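Long-range contacts in possible metal-dependent hydrolase (Veillonella parvula, PDB 3RPC), which probably acts as a metal-dependent hydrolase of the metallo-beta-lactamase superfamily, with two zinc ions bound in its likely active site: residues T191-I196 and T233-K238; L90-Q95 and Q106-V111; T18-T23 and F155-E160. All blocks are in the same frame, centred on the assembly; numbering follows the deposited sequence. Where two conformers were deposited one is given.

Contact 1 (T191-I196 and T233-K238)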
# COMPACT_ATOMS: atom_id res chain seq x y z
N THR A 191 -10.06 -0.05 -16.77
CA THR A 191 -10.43 -1.43 -17.08
C THR A 191 -9.94 -1.92 -18.44
O THR A 191 -10.46 -2.91 -18.97
CB THR A 191 -11.96 -1.63 -17.00
OG1 THR A 191 -12.62 -0.82 -18.00
CG2 THR A 191 -12.48 -1.24 -15.63
N GLY A 192 -8.94 -1.25 -18.98
CA GLY A 192 -8.39 -1.62 -20.27
C GLY A 192 -7.52 -2.86 -20.29
O GLY A 192 -7.09 -3.30 -21.36
N TYR A 193 -7.23 -3.44 -19.12
CA TYR A 193 -6.51 -4.70 -19.06
C TYR A 193 -5.21 -4.65 -19.88
O TYR A 193 -4.97 -5.47 -20.78
CB TYR A 193 -7.42 -5.84 -19.52
CG TYR A 193 -7.06 -7.22 -19.00
CD1 TYR A 193 -7.19 -7.53 -17.66
CD2 TYR A 193 -6.66 -8.22 -19.88
CE1 TYR A 193 -6.90 -8.82 -17.19
CE2 TYR A 193 -6.37 -9.50 -19.43
CZ TYR A 193 -6.49 -9.78 -18.09
OH TYR A 193 -6.20 -11.06 -17.65
N ALA A 194 -4.39 -3.66 -19.56
CA ALA A 194 -3.09 -3.49 -20.21
C ALA A 194 -2.22 -4.72 -19.93
O ALA A 194 -2.11 -5.16 -18.78
CB ALA A 194 -2.42 -2.23 -19.69
N GLN A 195 -1.58 -5.24 -20.97
CA GLN A 195 -0.79 -6.47 -20.84
C GLN A 195 0.62 -6.33 -21.38
O GLN A 195 0.89 -5.54 -22.29
CB GLN A 195 -1.51 -7.64 -21.51
CG GLN A 195 -2.77 -8.01 -20.81
CD GLN A 195 -3.32 -9.34 -21.28
OE1 GLN A 195 -3.90 -9.43 -22.35
NE2 GLN A 195 -3.14 -10.39 -20.48
N ILE A 196 1.50 -7.16 -20.82
CA ILE A 196 2.91 -7.18 -21.16
C ILE A 196 3.21 -8.49 -21.86
O ILE A 196 2.65 -9.52 -21.48
CB ILE A 196 3.77 -7.13 -19.88
CG1 ILE A 196 3.32 -6.00 -18.94
CG2 ILE A 196 5.25 -7.00 -20.24
CD1 ILE A 196 3.40 -4.61 -19.54
N THR A 233 -3.70 -1.99 -24.02
CA THR A 233 -4.94 -2.30 -23.32
C THR A 233 -5.76 -3.31 -24.14
O THR A 233 -6.39 -2.96 -25.15
CB THR A 233 -5.75 -1.03 -23.01
OG1 THR A 233 -5.66 -0.10 -24.11
CG2 THR A 233 -5.16 -0.35 -21.81
N ALA A 234 -5.71 -4.56 -23.70
CA ALA A 234 -6.26 -5.69 -24.43
C ALA A 234 -7.77 -5.84 -24.28
O ALA A 234 -8.38 -6.67 -24.93
CB ALA A 234 -5.57 -6.96 -23.99
N THR A 235 -8.36 -5.02 -23.41
CA THR A 235 -9.80 -5.01 -23.23
C THR A 235 -10.34 -3.66 -23.69
O THR A 235 -9.93 -2.61 -23.17
CB THR A 235 -10.17 -5.25 -21.77
OG1 THR A 235 -9.79 -6.59 -21.40
CG2 THR A 235 -11.67 -5.07 -21.54
N SER A 236 -11.25 -3.69 -24.66
CA SER A 236 -11.78 -2.50 -25.31
C SER A 236 -13.14 -2.11 -24.75
O SER A 236 -13.74 -2.86 -23.98
CB SER A 236 -11.94 -2.78 -26.80
OG SER A 236 -12.91 -3.80 -27.00
N ARG A 237 -13.66 -0.94 -25.12
CA ARG A 237 -15.03 -0.61 -24.75
C ARG A 237 -16.01 -1.67 -25.25
O ARG A 237 -16.94 -2.05 -24.54
CB ARG A 237 -15.43 0.75 -25.32
CG ARG A 237 -14.84 1.96 -24.62
CD ARG A 237 -15.51 3.18 -25.23
NE ARG A 237 -15.16 4.42 -24.56
CZ ARG A 237 -14.13 5.19 -24.89
NH1 ARG A 237 -13.93 6.31 -24.20
NH2 ARG A 237 -13.32 4.85 -25.88
N LYS A 238 -15.81 -2.13 -26.49
CA LYS A 238 -16.68 -3.15 -27.07
C LYS A 238 -16.68 -4.39 -26.17
O LYS A 238 -17.73 -4.97 -25.89
CB LYS A 238 -16.21 -3.52 -28.48
CG LYS A 238 -16.54 -2.50 -29.55
CD LYS A 238 -15.90 -2.90 -30.87
CE LYS A 238 -16.13 -1.86 -31.96
NZ LYS A 238 -15.33 -2.17 -33.19
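Thr-235 N donates a hydrogen bond to Gly-192 O (3.0 Å), and Ala-234 N donates another to Tyr-193 O (3.1 Å), joining two loops near the dinuclear zinc site of a metallo-beta-lactamase fold. Both donors stand above the planes of their carbonyls, that of Ala-234 by 64°. A single beta bridge, Ala-194 with Thr-233, brings the backbones to 3.8 Å between the two CA atoms, and Gly-192 CA adds a C-H...O contact to Thr-235 O.

Round these bonds the side chains pack closely. Thr-235 OG1 sits 3.1 Å from Tyr-193 CB, while Thr-235 CG2 lies 3.6 Å from Thr-191 O. Tyr-193 CG is anti to its backbone N (chi1 -156°), and the ring edge, near its plane, meets Ala-234 CB. Gln-195 reaches the same methyl with OE1, while its NE2 is bonded to Asp-201 O. Ala-194 CB rests on Thr-233 CG2 and lies about 6 Å from a bound zinc ion.

Farther out, Ser-236 is the N-cap of helix 237-246, whose Val-240 touches both Thr-191 and Thr-235. Arg-237, in the first turn of that helix, forms two salt bridges, NH1 to Asp-258 OD1 and NH2 to Asp-228 OD2.

Contact 2 (L90-Q95 and Q106-V111)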
# COMPACT_ATOMS: atom_id res chain seq x y z
N LEU A 90 -1.51 26.35 -11.62
CA LEU A 90 -2.59 25.51 -11.10
C LEU A 90 -2.06 24.53 -10.06
O LEU A 90 -0.99 23.95 -10.25
CB LEU A 90 -3.26 24.71 -12.21
CG LEU A 90 -4.19 25.50 -13.14
CD1 LEU A 90 -4.67 24.61 -14.27
CD2 LEU A 90 -5.36 26.06 -12.34
N PRO A 91 -2.80 24.34 -8.97
CA PRO A 91 -2.39 23.31 -8.00
C PRO A 91 -2.37 21.93 -8.66
O PRO A 91 -3.33 21.56 -9.34
CB PRO A 91 -3.50 23.37 -6.94
CG PRO A 91 -4.08 24.74 -7.08
CD PRO A 91 -4.02 25.04 -8.55
N ILE A 92 -1.29 21.18 -8.44
CA ILE A 92 -1.14 19.82 -8.95
C ILE A 92 -1.01 18.89 -7.76
O ILE A 92 -0.09 19.04 -6.96
CB ILE A 92 0.14 19.68 -9.80
CG1 ILE A 92 0.34 20.89 -10.73
CG2 ILE A 92 0.13 18.35 -10.57
CD1 ILE A 92 -0.79 21.09 -11.75
N PHE A 93 -1.91 17.92 -7.66
CA PHE A 93 -1.89 16.96 -6.56
C PHE A 93 -1.17 15.71 -7.03
O PHE A 93 -1.48 15.19 -8.10
CB PHE A 93 -3.32 16.64 -6.12
CG PHE A 93 -4.00 17.78 -5.43
CD1 PHE A 93 -3.85 17.96 -4.07
CD2 PHE A 93 -4.78 18.68 -6.14
CE1 PHE A 93 -4.46 19.03 -3.42
CE2 PHE A 93 -5.40 19.75 -5.50
CZ PHE A 93 -5.24 19.92 -4.14
N VAL A 94 -0.22 15.24 -6.24
CA VAL A 94 0.62 14.11 -6.62
C VAL A 94 0.75 13.11 -5.48
O VAL A 94 0.32 13.38 -4.36
CB VAL A 94 2.02 14.58 -7.07
CG1 VAL A 94 1.92 15.56 -8.23
CG2 VAL A 94 2.78 15.21 -5.89
N GLN A 95 1.31 11.94 -5.76
CA GLN A 95 1.32 10.83 -4.79
C GLN A 95 2.50 10.78 -3.83
O GLN A 95 2.41 10.18 -2.77
CB GLN A 95 1.23 9.48 -5.52
CG GLN A 95 2.51 9.11 -6.24
CD GLN A 95 2.44 7.77 -6.96
OE1 GLN A 95 1.74 6.85 -6.53
NE2 GLN A 95 3.19 7.65 -8.04
N GLN A 106 9.45 20.65 -13.85
CA GLN A 106 8.80 20.93 -15.12
C GLN A 106 8.10 22.30 -15.11
O GLN A 106 7.42 22.66 -16.07
CB GLN A 106 7.84 19.78 -15.48
CG GLN A 106 8.59 18.48 -15.78
CD GLN A 106 7.71 17.23 -15.79
OE1 GLN A 106 6.58 17.24 -15.31
NE2 GLN A 106 8.24 16.15 -16.35
N GLY A 107 8.30 23.06 -14.04
CA GLY A 107 7.86 24.45 -14.02
C GLY A 107 6.62 24.73 -13.18
O GLY A 107 6.21 25.87 -13.05
N PHE A 108 6.02 23.68 -12.61
CA PHE A 108 4.82 23.86 -11.80
C PHE A 108 5.16 24.34 -10.39
O PHE A 108 5.98 23.74 -9.71
CB PHE A 108 3.98 22.57 -11.83
CG PHE A 108 3.43 22.28 -13.20
CD1 PHE A 108 2.20 22.80 -13.60
CD2 PHE A 108 4.16 21.54 -14.13
CE1 PHE A 108 1.71 22.57 -14.88
CE2 PHE A 108 3.67 21.31 -15.41
CZ PHE A 108 2.45 21.83 -15.78
N ILE A 109 4.55 25.44 -9.98
CA ILE A 109 4.98 26.13 -8.76
C ILE A 109 4.15 25.79 -7.53
O ILE A 109 4.51 26.16 -6.41
CB ILE A 109 4.95 27.65 -8.93
CG1 ILE A 109 3.50 28.11 -9.15
CG2 ILE A 109 5.83 28.08 -10.10
CD1 ILE A 109 3.34 29.63 -9.12
N ASP A 110 3.05 25.06 -7.73
CA ASP A 110 2.17 24.70 -6.62
C ASP A 110 1.83 23.21 -6.71
O ASP A 110 0.74 22.84 -7.14
CB ASP A 110 0.91 25.56 -6.65
CG ASP A 110 0.03 25.34 -5.44
OD1 ASP A 110 0.43 24.58 -4.53
OD2 ASP A 110 -1.06 25.96 -5.39
N VAL A 111 2.78 22.38 -6.32
CA VAL A 111 2.62 20.93 -6.36
C VAL A 111 2.46 20.40 -4.93
O VAL A 111 3.26 20.72 -4.06
CB VAL A 111 3.82 20.26 -7.06
CG1 VAL A 111 3.59 18.75 -7.17
CG2 VAL A 111 4.04 20.88 -8.44
O HOH W 1 1.65 24.36 -10.09
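The Phe-108 ring meets Ile-92 obliquely, its CD1 lying 3.9 Å from Ile-92 CD1 and equally near Ile-92 CG1. A water lies at the ring edge, in its plane, and Trp-78 makes an edge-to-face contact with the same ring. Phe-108 CG is anti to the carbonyl carbon (chi1 -66°), on a CB that points toward the strand.

The water joins the two backbones, donating to Leu-90 O (2.7 Å) and accepting from Asp-110 N (2.8 Å). Beside it runs the direct bond from Ile-92 N to Asp-110 O, 2.9 Å long and fairly straight, with the donor nearly along the C=O axis. Asp-110 O also receives a C-H...O contact from Pro-91 CA, and is thus approached from two successive residues. The Asp-110 carboxylate crosses the proline ring, OD2 lying 3.7 Å from Pro-91 CG; this oxygen is also salt-bridged to Arg-112.

One residue on, Ile-92 and Val-111 form a parallel bridge, with Val-111 CA making a C-H...O contact to Ile-92 O. Their side chains lie on the same face of the sheet. Val-111 CG1, anti to its backbone N (chi1 -176°), reaches Val-94 CG1 at 3.8 Å, the two side chains crossing at about a right angle.

The contact closes a right-handed beta-alpha-beta crossover: strand 92-94 leads into helix 97-105 and returns in strand 111-113, an outermost strand of its seven-stranded mixed sheet within this chain. Ile-103 of the helix packs on Val-94 and Phe-108, and Thr-104 on Val-111, while strand 67-69 flanks strand 92-94 on its other side.

Contact 3 (T18-T23 and F155-E160)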
# COMPACT_ATOMS: atom_id res chain seq x y z
N THR A 18 -15.92 17.39 -11.77
CA THR A 18 -16.39 18.63 -11.16
C THR A 18 -17.19 18.28 -9.93
O THR A 18 -18.12 17.49 -9.99
CB THR A 18 -17.29 19.45 -12.11
OG1 THR A 18 -16.56 19.79 -13.29
CG2 THR A 18 -17.76 20.72 -11.41
N ILE A 19 -16.81 18.88 -8.81
CA ILE A 19 -17.52 18.69 -7.56
C ILE A 19 -17.69 20.09 -7.01
O ILE A 19 -16.71 20.80 -6.79
CB ILE A 19 -16.72 17.85 -6.56
CG1 ILE A 19 -16.43 16.46 -7.13
CG2 ILE A 19 -17.46 17.73 -5.24
CD1 ILE A 19 -15.52 15.63 -6.23
N LYS A 20 -18.95 20.50 -6.83
CA LYS A 20 -19.24 21.88 -6.46
C LYS A 20 -18.67 22.84 -7.51
O LYS A 20 -18.96 22.68 -8.70
CB LYS A 20 -18.71 22.17 -5.05
CG LYS A 20 -19.66 21.69 -3.94
CD LYS A 20 -18.92 21.23 -2.69
CE LYS A 20 -19.87 21.08 -1.50
NZ LYS A 20 -21.25 20.67 -1.87
N ASN A 21 -17.88 23.82 -7.10
CA ASN A 21 -17.29 24.76 -8.05
C ASN A 21 -15.85 24.42 -8.40
O ASN A 21 -15.13 25.25 -8.96
CB ASN A 21 -17.36 26.20 -7.51
CG ASN A 21 -18.77 26.66 -7.26
OD1 ASN A 21 -19.07 27.23 -6.21
ND2 ASN A 21 -19.66 26.43 -8.22
N THR A 22 -15.42 23.21 -8.08
CA THR A 22 -14.05 22.81 -8.35
C THR A 22 -13.99 21.75 -9.43
O THR A 22 -14.66 20.72 -9.33
CB THR A 22 -13.37 22.26 -7.08
OG1 THR A 22 -13.23 23.33 -6.13
CG2 THR A 22 -12.00 21.69 -7.40
N THR A 23 -13.19 22.00 -10.47
CA THR A 23 -13.00 21.00 -11.50
C THR A 23 -11.56 20.49 -11.49
O THR A 23 -10.62 21.26 -11.67
CB THR A 23 -13.35 21.56 -12.89
OG1 THR A 23 -14.75 21.86 -12.94
CG2 THR A 23 -13.02 20.55 -13.98
N PHE A 155 -12.47 11.23 -3.30
CA PHE A 155 -12.91 12.63 -3.19
C PHE A 155 -14.19 12.67 -2.35
O PHE A 155 -15.18 12.00 -2.68
CB PHE A 155 -13.22 13.25 -4.56
CG PHE A 155 -12.07 13.25 -5.53
CD1 PHE A 155 -11.36 14.42 -5.77
CD2 PHE A 155 -11.72 12.11 -6.23
CE1 PHE A 155 -10.31 14.44 -6.69
CE2 PHE A 155 -10.68 12.12 -7.15
CZ PHE A 155 -9.97 13.28 -7.37
N GLU A 156 -14.18 13.44 -1.27
CA GLU A 156 -15.35 13.61 -0.42
C GLU A 156 -15.70 15.09 -0.30
O GLU A 156 -14.82 15.94 -0.27
CB GLU A 156 -15.08 13.07 0.98
CG GLU A 156 -14.85 11.58 1.02
CD GLU A 156 -14.45 11.09 2.40
OE1 GLU A 156 -13.92 11.91 3.19
OE2 GLU A 156 -14.68 9.91 2.71
N ALA A 157 -17.00 15.39 -0.23
CA ALA A 157 -17.45 16.76 -0.00
C ALA A 157 -18.88 16.74 0.51
O ALA A 157 -19.62 15.79 0.23
CB ALA A 157 -17.34 17.59 -1.28
N ALA A 158 -19.27 17.77 1.24
CA ALA A 158 -20.60 17.81 1.86
C ALA A 158 -21.72 17.68 0.84
O ALA A 158 -21.78 18.45 -0.12
CB ALA A 158 -20.76 19.09 2.67
N ASP A 159 -22.60 16.71 1.06
CA ASP A 159 -23.80 16.53 0.24
C ASP A 159 -23.47 16.14 -1.20
O ASP A 159 -24.32 16.28 -2.09
CB ASP A 159 -24.64 17.81 0.25
CG ASP A 159 -24.97 18.26 1.65
OD1 ASP A 159 -25.40 17.42 2.46
OD2 ASP A 159 -24.79 19.46 1.94
N GLU A 160 -22.26 15.64 -1.41
CA GLU A 160 -21.84 15.20 -2.73
C GLU A 160 -21.54 13.71 -2.69
O GLU A 160 -21.18 13.19 -1.64
CB GLU A 160 -20.59 15.96 -3.17
CG GLU A 160 -20.73 17.48 -3.20
CD GLU A 160 -21.74 17.93 -4.24
OE1 GLU A 160 -22.06 17.13 -5.14
OE2 GLU A 160 -22.22 19.08 -4.15
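Lys-20 NZ is gripped by two acceptors of segment 155-160. One is Glu-160 OE2, 2.9 Å from Lys-20 NZ in a salt bridge that uses the anti lone pair of the oxygen; the other is the backbone carbonyl Ala-158 O, also 2.9 Å from Lys-20 NZ, with the amine almost in line with the C=O bond. The lysine chain bends twice to get there, and chi4 (32°) turns NZ well away from an extended course. Glu-160 bends too, at chi2 (-65°), and its other carboxylate oxygen, OE1, is hydrogen-bonded to Thr-5 OG1, so both oxygens of the group have partners. Asp-159 OD2 lies 5.3 Å from Lys-20 NZ, not in contact but near enough that its charge may add to the attraction.

Beneath this polar bridge lies an apolar layer centred on Ile-19, whose two branches divide the work. CG2 meets Ala-157 CB at 4.0 Å and Glu-160 CG at 3.9 Å, the isoleucine and glutamate side chains sliding past each other in opposite directions. CD1 reaches Phe-155 CB at 3.7 Å, and the two side chains cross at a slant.

Two tight turns bring these groups together: a type II' turn from Ile-19 to Thr-22 presents Lys-20, and a type II turn from Ala-157 to Glu-160 presents the acceptors. The first turn closes the beta hairpin of strands 14-19 and 22-26 in one mixed sheet; the second follows strand 152-156 of the other. The contact therefore joins the two sheets of the sandwich near their ends, with Ile-123 of strand 123-128 packing on Ile-19 and Ala-157, and Phe-24 of strand 22-26 meeting the Phe-155 ring.

Contacts 2 and 3 lie on one side of the chain's centre and contact 1 on the opposite side, its centre 30 Å from each of theirs. The centres of contacts 2 and 3 are 20 Å apart and their nearest atoms about 7 Å, and both reach the sheet containing strands 14-19, 22-26 and 92-94. Along the chain, contact 2 is nested inside the loop closed by contact 3, and contact 1 follows both. Contact 2 thus builds an edge of one sheet and contact 3 ties that sheet to the second, whereas contact 1, beyond strands 186-190 and 221-225 of the second sheet, joins loops close to the zinc ions.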